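Local coordinates for protein dihydroneopterin triphosphate diphosphatase (Escherichia coli, PDB 2O5W) that probably hydrolyses dihydroneopterin triphosphate to the monophosphate and pyrophosphate for folate biosynthesis, and can also cleave nucleoside triphosphates, preferring dATP, at residues Arg8-Leu13 / Arg97-Trp102; Ile12-Tyr17 / Phe103-Pro108; Gln37-Ser42 / Lys58-Ile63. All coordinates share one frame; numbering follows the deposited sequence.

Contact 1: Arg8-Leu13 / Arg97-Trp102; sequences RPVSIL and RNTESW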
loop_
_atom_site.group_PDB
_atom_site.type_symbol
_atom_site.label_atom_id
_atom_site.label_comp_id
_atom_site.label_asym_id
_atom_site.label_seq_id
_atom_site.Cartn_x
_atom_site.Cartn_y
_atom_site.Cartn_z
ATOM N N ARG A 8 -0.079 -14.547 1.589
ATOM C CA ARG A 8 0.773 -14.738 2.754
ATOM C C ARG A 8 0.516 -13.585 3.707
ATOM O O ARG A 8 0.378 -12.444 3.263
ATOM C CB ARG A 8 2.246 -14.769 2.364
ATOM C CG ARG A 8 2.517 -15.250 0.949
ATOM C CD ARG A 8 4.007 -15.279 0.648
ATOM N NE ARG A 8 4.538 -16.639 0.629
ATOM C CZ ARG A 8 4.836 -17.352 1.713
ATOM N NH1 ARG A 8 4.656 -16.844 2.932
ATOM N NH2 ARG A 8 5.318 -18.585 1.577
ATOM N N PRO A 9 0.411 -13.882 5.016
ATOM C CA PRO A 9 0.168 -12.889 6.073
ATOM C C PRO A 9 1.337 -11.928 6.354
ATOM O O PRO A 9 1.279 -11.146 7.299
ATOM C CB PRO A 9 -0.132 -13.753 7.300
ATOM C CG PRO A 9 0.560 -15.018 7.032
ATOM C CD PRO A 9 0.482 -15.246 5.562
ATOM N N VAL A 10 2.385 -11.986 5.541
ATOM C CA VAL A 10 3.473 -11.026 5.638
ATOM C C VAL A 10 3.416 -10.130 4.414
ATOM O O VAL A 10 3.524 -10.606 3.294
ATOM C CB VAL A 10 4.855 -11.708 5.744
ATOM C CG1 VAL A 10 5.913 -10.681 6.061
ATOM C CG2 VAL A 10 4.842 -12.788 6.814
ATOM N N SER A 11 3.230 -8.834 4.646
ATOM C CA SER A 11 2.983 -7.882 3.562
ATOM C C SER A 11 3.708 -6.545 3.735
ATOM O O SER A 11 4.249 -6.238 4.808
ATOM C CB SER A 11 1.478 -7.634 3.401
ATOM O OG SER A 11 0.926 -7.073 4.581
ATOM N N ILE A 12 3.704 -5.759 2.662
ATOM C CA ILE A 12 4.306 -4.436 2.664
ATOM C C ILE A 12 3.241 -3.381 2.417
ATOM O O ILE A 12 2.173 -3.683 1.887
ATOM C CB ILE A 12 5.474 -4.312 1.633
ATOM C CG1 ILE A 12 5.108 -4.914 0.269
ATOM C CG2 ILE A 12 6.722 -4.995 2.154
ATOM C CD1 ILE A 12 4.583 -3.913 -0.754
ATOM N N LEU A 13 3.529 -2.154 2.832
ATOM C CA LEU A 13 2.673 -1.009 2.559
ATOM C C LEU A 13 3.568 0.106 2.044
ATOM O O LEU A 13 4.587 0.405 2.662
ATOM C CB LEU A 13 1.922 -0.572 3.833
ATOM C CG LEU A 13 0.959 0.632 3.785
ATOM C CD1 LEU A 13 -0.393 0.242 3.269
ATOM C CD2 LEU A 13 0.777 1.260 5.149
ATOM N N ARG A 97 -4.191 -12.967 11.565
ATOM C CA ARG A 97 -3.331 -11.793 11.783
ATOM C C ARG A 97 -2.304 -11.545 10.677
ATOM O O ARG A 97 -1.744 -12.478 10.120
ATOM C CB ARG A 97 -2.623 -11.875 13.138
ATOM C CG ARG A 97 -3.551 -12.123 14.307
ATOM C CD ARG A 97 -3.251 -11.183 15.453
ATOM N NE ARG A 97 -4.167 -10.048 15.518
ATOM C CZ ARG A 97 -3.855 -8.872 16.056
ATOM N NH1 ARG A 97 -2.648 -8.656 16.557
ATOM N NH2 ARG A 97 -4.742 -7.898 16.079
ATOM N N ASN A 98 -2.065 -10.274 10.380
ATOM C CA ASN A 98 -1.149 -9.868 9.316
ATOM C C ASN A 98 -0.011 -9.007 9.853
ATOM O O ASN A 98 -0.209 -8.200 10.763
ATOM C CB ASN A 98 -1.906 -9.111 8.218
ATOM C CG ASN A 98 -1.005 -8.658 7.090
ATOM O OD1 ASN A 98 -0.728 -9.406 6.163
ATOM N ND2 ASN A 98 -0.546 -7.422 7.164
ATOM N N THR A 99 1.173 -9.191 9.268
ATOM C CA THR A 99 2.381 -8.460 9.637
ATOM C C THR A 99 2.762 -7.564 8.483
ATOM O O THR A 99 2.968 -8.037 7.362
ATOM C CB THR A 99 3.533 -9.422 9.978
ATOM O OG1 THR A 99 3.360 -9.908 11.314
ATOM C CG2 THR A 99 4.885 -8.727 9.881
ATOM N N GLU A 100 2.840 -6.269 8.751
ATOM C CA GLU A 100 2.980 -5.298 7.685
ATOM C C GLU A 100 4.122 -4.321 7.914
ATOM O O GLU A 100 4.206 -3.674 8.965
ATOM C CB GLU A 100 1.666 -4.548 7.491
ATOM C CG GLU A 100 1.778 -3.309 6.642
ATOM C CD GLU A 100 0.501 -2.544 6.633
ATOM O OE1 GLU A 100 -0.380 -2.895 5.831
ATOM O OE2 GLU A 100 0.370 -1.605 7.441
ATOM N N SER A 101 4.990 -4.218 6.908
ATOM C CA SER A 101 6.128 -3.324 6.973
ATOM C C SER A 101 5.946 -2.114 6.050
ATOM O O SER A 101 5.481 -2.242 4.917
ATOM C CB SER A 101 7.415 -4.095 6.693
ATOM O OG SER A 101 7.736 -4.911 7.814
ATOM N N TRP A 102 6.291 -0.935 6.558
ATOM C CA TRP A 102 5.998 0.306 5.853
ATOM C C TRP A 102 7.157 0.835 5.033
ATOM O O TRP A 102 8.324 0.736 5.422
ATOM C CB TRP A 102 5.509 1.388 6.817
ATOM C CG TRP A 102 4.291 1.000 7.600
ATOM C CD1 TRP A 102 3.460 -0.061 7.366
ATOM C CD2 TRP A 102 3.753 1.685 8.731
ATOM N NE1 TRP A 102 2.453 -0.090 8.296
ATOM C CE2 TRP A 102 2.606 0.974 9.145
ATOM C CE3 TRP A 102 4.130 2.829 9.439
ATOM C CZ2 TRP A 102 1.831 1.371 10.232
ATOM C CZ3 TRP A 102 3.360 3.220 10.523
ATOM C CH2 TRP A 102 2.220 2.494 10.904
HETATM O O HOH W 1 0.121 -4.565 3.927
#
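L13 lies over one face of the W102 indole. Its CD2 is 4.0 Å from the centroid of the five-membered ring, a CH-pi contact. The indole is tied by its N-H: W102 NE1 donates to E100 OE2 at 2.7 Å. That bond meets OE2 on the anti side of the carboxylate, 25° out of its plane. S137 of helix 136-147 is a second partner of OE2. The E100 chain is extended and takes its carboxylate past L13, with E100 CD 3.7 Å from L13 CB. This is the parallel pairing of strands 10-18 and 97-107 in the mixed sheet of the Nudix fold. T99 N donates to P9 O at 2.8 Å. S11 uses both N-H and C=O toward the same strand, giving to T99 O and receiving from S101 N. L13 N donates to S101 O. A water joins the S11 and E100 side chains: it accepts from S11 OG at 2.7 Å and donates to E100 OE1 at 2.6 Å. The S11 hydroxyl stands between its backbone N and carbonyl carbon (chi1 61°), which turns it to this water. The water also donates to I12 O. S11, L13, E100 and W102 share one face of the sheet; V10, I12, T99 and S101 share the opposite one. There I12 packs on helix 49-61, and S101 OG is hydrogen-bonded to T78 OG1 of strand 72-82.

Contact 2: Ile12-Tyr17 / Phe103-Pro108; sequences ILVVIY and FCLALP
F103 O is approached by two groups of the neighbouring strand. V15 N donates to it at 2.7 Å, and the CA-H of V14 points at it, with V14 CA 3.1 Å away. The same pattern recurs two residues on, where L105 O takes the N-H of Y17 and the CA-H of I16. In the other direction, F103 N, L105 N and L107 N donate to L13 O, V15 O and Y17 O. The side chains fall on two faces. On one, F103 meets I12, whose CG2 is 3.7 Å from F103 CE1. V14 CG1 touches L105 CB at 3.9 Å. I16 CG1 runs alongside L105 CD2, 3.9 Å from it, and I16 CG2 also reaches L107 CD1 at 3.7 Å. On the other face, A106 CB sits over one face of the Y17 ring, 4.0 Å from its centroid, a CH-pi contact. Y17 CG stands between backbone N and carbonyl carbon (chi1 64°), and from there the ring leans across to the next strand. C104 on this face forms a disulfide with C75 of strand 72-82. V14 packs on A53 and V57 of helix 49-61, while V15 packs on A141 and V146 of helix 136-147. A sheet with helices on both faces is the alpha/beta/alpha sandwich of Nudix hydrolases.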
loop_
_atom_site.group_PDB
_atom_site.type_symbol
_atom_site.label_atom_id
_atom_site.label_comp_id
_atom_site.label_asym_id
_atom_site.label_seq_id
_atom_site.Cartn_x
_atom_site.Cartn_y
_atom_site.Cartn_z
ATOM N N ILE A 12 3.704 -5.759 2.662
ATOM C CA ILE A 12 4.306 -4.436 2.664
ATOM C C ILE A 12 3.241 -3.381 2.417
ATOM O O ILE A 12 2.173 -3.683 1.887
ATOM C CB ILE A 12 5.474 -4.312 1.633
ATOM C CG1 ILE A 12 5.108 -4.914 0.269
ATOM C CG2 ILE A 12 6.722 -4.995 2.154
ATOM C CD1 ILE A 12 4.583 -3.913 -0.754
ATOM N N LEU A 13 3.529 -2.154 2.832
ATOM C CA LEU A 13 2.673 -1.009 2.559
ATOM C C LEU A 13 3.568 0.106 2.044
ATOM O O LEU A 13 4.587 0.405 2.662
ATOM C CB LEU A 13 1.922 -0.572 3.833
ATOM C CG LEU A 13 0.959 0.632 3.785
ATOM C CD1 LEU A 13 -0.393 0.242 3.269
ATOM C CD2 LEU A 13 0.777 1.260 5.149
ATOM N N VAL A 14 3.210 0.707 0.912
ATOM C CA VAL A 14 4.004 1.802 0.344
ATOM C C VAL A 14 3.200 3.107 0.286
ATOM O O VAL A 14 2.292 3.275 -0.537
ATOM C CB VAL A 14 4.587 1.462 -1.074
ATOM C CG1 VAL A 14 5.490 2.596 -1.575
ATOM C CG2 VAL A 14 5.354 0.150 -1.065
ATOM N N VAL A 15 3.550 4.041 1.155
ATOM C CA VAL A 15 2.884 5.341 1.180
ATOM C C VAL A 15 3.444 6.268 0.091
ATOM O O VAL A 15 4.495 6.888 0.268
ATOM C CB VAL A 15 2.970 5.997 2.583
ATOM C CG1 VAL A 15 2.329 7.383 2.574
ATOM C CG2 VAL A 15 2.301 5.100 3.631
ATOM N N ILE A 16 2.736 6.336 -1.034
ATOM C CA ILE A 16 3.069 7.249 -2.123
ATOM C C ILE A 16 2.471 8.620 -1.849
ATOM O O ILE A 16 1.303 8.731 -1.479
ATOM C CB ILE A 16 2.528 6.733 -3.479
ATOM C CG1 ILE A 16 3.002 5.302 -3.734
ATOM C CG2 ILE A 16 2.952 7.654 -4.635
ATOM C CD1 ILE A 16 1.945 4.431 -4.330
ATOM N N TYR A 17 3.277 9.663 -2.018
ATOM C CA TYR A 17 2.780 11.040 -1.955
ATOM C C TYR A 17 3.605 11.933 -2.875
ATOM O O TYR A 17 4.744 11.610 -3.205
ATOM C CB TYR A 17 2.769 11.578 -0.514
ATOM C CG TYR A 17 4.138 11.688 0.122
ATOM C CD1 TYR A 17 4.842 10.544 0.524
ATOM C CD2 TYR A 17 4.735 12.932 0.329
ATOM C CE1 TYR A 17 6.099 10.646 1.104
ATOM C CE2 TYR A 17 5.982 13.034 0.906
ATOM C CZ TYR A 17 6.656 11.892 1.287
ATOM O OH TYR A 17 7.895 11.992 1.863
ATOM N N PHE A 103 6.809 1.393 3.884
ATOM C CA PHE A 103 7.752 2.051 3.005
ATOM C C PHE A 103 7.080 3.302 2.530
ATOM O O PHE A 103 5.892 3.300 2.218
ATOM C CB PHE A 103 8.060 1.188 1.791
ATOM C CG PHE A 103 8.903 -0.005 2.091
ATOM C CD1 PHE A 103 8.335 -1.165 2.594
ATOM C CD2 PHE A 103 10.262 0.015 1.829
ATOM C CE1 PHE A 103 9.110 -2.273 2.863
ATOM C CE2 PHE A 103 11.047 -1.094 2.084
ATOM C CZ PHE A 103 10.464 -2.244 2.605
ATOM N N CYS A 104 7.832 4.382 2.460
ATOM C CA CYS A 104 7.275 5.622 1.951
ATOM C C CYS A 104 7.996 6.013 0.647
ATOM O O CYS A 104 9.192 5.767 0.499
ATOM C CB CYS A 104 7.276 6.697 3.056
ATOM S SG CYS A 104 8.669 6.563 4.189
ATOM N N LEU A 105 7.246 6.553 -0.312
ATOM C CA LEU A 105 7.772 6.902 -1.629
ATOM C C LEU A 105 7.235 8.252 -2.115
ATOM O O LEU A 105 6.031 8.417 -2.358
ATOM C CB LEU A 105 7.451 5.807 -2.645
ATOM C CG LEU A 105 7.506 6.163 -4.136
ATOM C CD1 LEU A 105 8.932 6.174 -4.625
ATOM C CD2 LEU A 105 6.677 5.185 -4.928
ATOM N N ALA A 106 8.147 9.210 -2.268
ATOM C CA ALA A 106 7.796 10.578 -2.611
ATOM C C ALA A 106 8.043 10.845 -4.091
ATOM O O ALA A 106 9.186 10.826 -4.547
ATOM C CB ALA A 106 8.583 11.556 -1.742
ATOM N N LEU A 107 6.969 11.081 -4.837
ATOM C CA LEU A 107 7.075 11.437 -6.253
ATOM C C LEU A 107 7.326 12.945 -6.388
ATOM O O LEU A 107 6.838 13.720 -5.564
ATOM C CB LEU A 107 5.814 11.004 -7.028
ATOM C CG LEU A 107 5.444 9.512 -7.067
ATOM C CD1 LEU A 107 4.105 9.305 -7.724
ATOM C CD2 LEU A 107 6.495 8.680 -7.779
ATOM N N PRO A 108 8.111 13.364 -7.403
ATOM C CA PRO A 108 8.373 14.803 -7.573
ATOM C C PRO A 108 7.110 15.649 -7.822
ATOM O O PRO A 108 6.982 16.737 -7.253
ATOM C CB PRO A 108 9.336 14.859 -8.766
ATOM C CG PRO A 108 9.183 13.554 -9.455
ATOM C CD PRO A 108 8.819 12.554 -8.413
#

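Contact 3: Gln37-Ser42 / Lys58-Ile63; sequences QSVTGS and KEEVTI. With NA (sodium ion), chain H; PPV (pyrophosphate), chain I.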
loop_
_atom_site.group_PDB
_atom_site.type_symbol
_atom_site.label_atom_id
_atom_site.label_comp_id
_atom_site.label_asym_id
_atom_site.label_seq_id
_atom_site.Cartn_x
_atom_site.Cartn_y
_atom_site.Cartn_z
ATOM N N GLN A 37 -6.878 2.929 0.055
ATOM C CA GLN A 37 -5.576 2.561 0.615
ATOM C C GLN A 37 -4.410 3.008 -0.254
ATOM O O GLN A 37 -4.585 3.401 -1.410
ATOM C CB GLN A 37 -5.481 1.038 0.766
ATOM C CG GLN A 37 -5.548 0.275 -0.572
ATOM C CD GLN A 37 -5.061 -1.183 -0.514
ATOM O OE1 GLN A 37 -4.827 -1.799 -1.559
ATOM N NE2 GLN A 37 -4.916 -1.733 0.694
ATOM N N SER A 38 -3.212 2.914 0.309
ATOM C CA SER A 38 -1.979 3.054 -0.441
ATOM C C SER A 38 -1.669 1.682 -1.053
ATOM O O SER A 38 -2.492 0.763 -0.962
ATOM C CB SER A 38 -0.850 3.476 0.496
ATOM O OG SER A 38 -1.230 4.538 1.346
ATOM N N VAL A 39 -0.486 1.536 -1.653
ATOM C CA VAL A 39 -0.070 0.274 -2.268
ATOM C C VAL A 39 0.298 -0.770 -1.217
ATOM O O VAL A 39 1.195 -0.549 -0.398
ATOM C CB VAL A 39 1.128 0.483 -3.244
ATOM C CG1 VAL A 39 1.839 -0.836 -3.558
ATOM C CG2 VAL A 39 0.672 1.181 -4.531
ATOM N N THR A 40 -0.402 -1.904 -1.248
ATOM C CA THR A 40 -0.079 -3.058 -0.404
ATOM C C THR A 40 0.124 -4.321 -1.230
ATOM O O THR A 40 -0.282 -4.394 -2.383
ATOM C CB THR A 40 -1.186 -3.358 0.636
ATOM O OG1 THR A 40 -2.393 -3.701 -0.041
ATOM C CG2 THR A 40 -1.446 -2.170 1.526
ATOM N N GLY A 41 0.732 -5.328 -0.621
ATOM C CA GLY A 41 0.917 -6.618 -1.267
ATOM C C GLY A 41 1.717 -7.553 -0.389
ATOM O O GLY A 41 2.524 -7.118 0.423
ATOM N N SER A 42 1.483 -8.848 -0.545
ATOM C CA SER A 42 2.278 -9.847 0.139
ATOM C C SER A 42 3.724 -9.827 -0.335
ATOM O O SER A 42 4.038 -9.456 -1.480
ATOM C CB SER A 42 1.694 -11.235 -0.073
ATOM O OG SER A 42 0.317 -11.243 0.254
ATOM N N LYS A 58 5.222 -1.219 -9.184
ATOM C CA LYS A 58 5.219 -1.422 -10.633
ATOM C C LYS A 58 3.903 -2.044 -11.118
ATOM O O LYS A 58 3.317 -1.574 -12.099
ATOM C CB LYS A 58 6.423 -2.270 -11.070
ATOM C CG LYS A 58 6.420 -2.649 -12.548
ATOM C CD LYS A 58 7.782 -3.140 -13.030
ATOM C CE LYS A 58 7.877 -3.073 -14.557
ATOM N NZ LYS A 58 9.293 -2.911 -14.996
ATOM N N GLU A 59 3.443 -3.085 -10.428
ATOM C CA GLU A 59 2.198 -3.766 -10.790
ATOM C C GLU A 59 0.972 -2.900 -10.558
ATOM O O GLU A 59 0.174 -2.707 -11.461
ATOM C CB GLU A 59 2.020 -5.052 -9.990
ATOM C CG GLU A 59 2.955 -6.191 -10.351
ATOM C CD GLU A 59 2.788 -7.367 -9.410
ATOM O OE1 GLU A 59 1.813 -7.361 -8.623
ATOM O OE2 GLU A 59 3.631 -8.288 -9.454
ATOM N N GLU A 60 0.821 -2.389 -9.340
ATOM C CA GLU A 60 -0.416 -1.733 -8.932
ATOM C C GLU A 60 -0.634 -0.363 -9.560
ATOM O O GLU A 60 -1.770 -0.004 -9.873
ATOM C CB GLU A 60 -0.489 -1.614 -7.411
ATOM C CG GLU A 60 -0.983 -2.860 -6.702
ATOM C CD GLU A 60 -1.424 -2.579 -5.271
ATOM O OE1 GLU A 60 -1.169 -1.466 -4.771
ATOM O OE2 GLU A 60 -2.031 -3.470 -4.640
ATOM N N VAL A 61 0.441 0.402 -9.731
ATOM C CA VAL A 61 0.313 1.784 -10.194
ATOM C C VAL A 61 1.243 2.154 -11.353
ATOM O O VAL A 61 1.390 3.336 -11.679
ATOM C CB VAL A 61 0.445 2.809 -9.030
ATOM C CG1 VAL A 61 -0.707 2.678 -8.074
ATOM C CG2 VAL A 61 1.754 2.647 -8.290
ATOM N N THR A 62 1.850 1.141 -11.974
ATOM C CA THR A 62 2.756 1.324 -13.130
ATOM C C THR A 62 3.763 2.474 -12.961
ATOM O O THR A 62 3.659 3.514 -13.616
ATOM C CB THR A 62 1.976 1.510 -14.451
ATOM O OG1 THR A 62 0.800 0.695 -14.435
ATOM C CG2 THR A 62 2.844 1.120 -15.633
ATOM N N ILE A 63 4.718 2.281 -12.058
ATOM C CA ILE A 63 5.787 3.241 -11.820
ATOM C C ILE A 63 7.035 2.426 -11.536
ATOM O O ILE A 63 7.077 1.659 -10.582
ATOM C CB ILE A 63 5.494 4.180 -10.618
ATOM C CG1 ILE A 63 4.305 5.106 -10.907
ATOM C CG2 ILE A 63 6.731 5.021 -10.276
ATOM C CD1 ILE A 63 3.615 5.647 -9.655
HETATM NA NA NA H . -1.769 -5.846 -3.994
HETATM O O11 PPV I . -3.177 -8.537 -4.484
HETATM P P1 PPV I . -2.278 -8.686 -3.237
HETATM O O21 PPV I . -2.820 -9.803 -2.371
HETATM O O31 PPV I . -0.855 -9.038 -3.666
HETATM O OPP PPV I . -2.278 -7.312 -2.380
HETATM P P2 PPV I . -3.560 -6.900 -1.484
HETATM O O12 PPV I . -4.801 -7.500 -2.106
HETATM O O22 PPV I . -3.725 -5.370 -1.473
HETATM O O32 PPV I . -3.376 -7.396 -0.068
#
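Strand 39-42 passes the C-terminal part of helix 49-61. The backbones stay well apart: the nearest CA atoms, V39 and E60, are 7.0 Å apart. The V39 and E60 side chains run antiparallel past one another, and V39 CG2 comes 3.2 Å from E60 OE1. The same methyl is 4.1 Å from V61 CG1. With an alanine here, the loss of both methyls is likely to open a gap between strand and helix and leave the OE1 side of the carboxylate less confined. The other carboxylate oxygen serves the metal: E60 OE2 binds sodium at 2.5 Å. T40 O binds it at 2.6 Å, and the bridging oxygen OPP of pyrophosphate at 2.2 Å. The T40 side chain leaves its backbone on the side away from the helix. Its OG1, between backbone N and carbonyl carbon (chi1 63°), donates to O22 of pyrophosphate at 2.6 Å. Q37 NE2 gives T40 OG1 a weak bond, while Q37 OE1 is hydrogen-bonded to H118. R29 also bonds the pyrophosphate. E60 is probably a magnesium ligand, with E56 and E117, and the sodium is consistent with that metal position. Such a site, with glutamates from the Nudix-box helix, is typical of Nudix hydrolases.

Contacts 1 and 2 are successive lengths of one parallel strand pair, 10-18 with 97-107. Their centres are 16 Å apart and they share I12 and L13. Contact 3 joins the sheet from the other edge of strand 10-18, where strand 36-42 runs antiparallel. I12 N probably bonds G41 O at 2.9 Å, and V14 N probably bonds V39 O at 2.7 Å. L13 CD1 also packs on T40 CG2. Strand 10-18 thus stands between the 97-107 partner and the strand that carries T40. The metal and pyrophosphate are bound in contact 3. The S11 side chain of contact 1 is about 6 Å from pyrophosphate, and that of I12 about 7 Å from sodium.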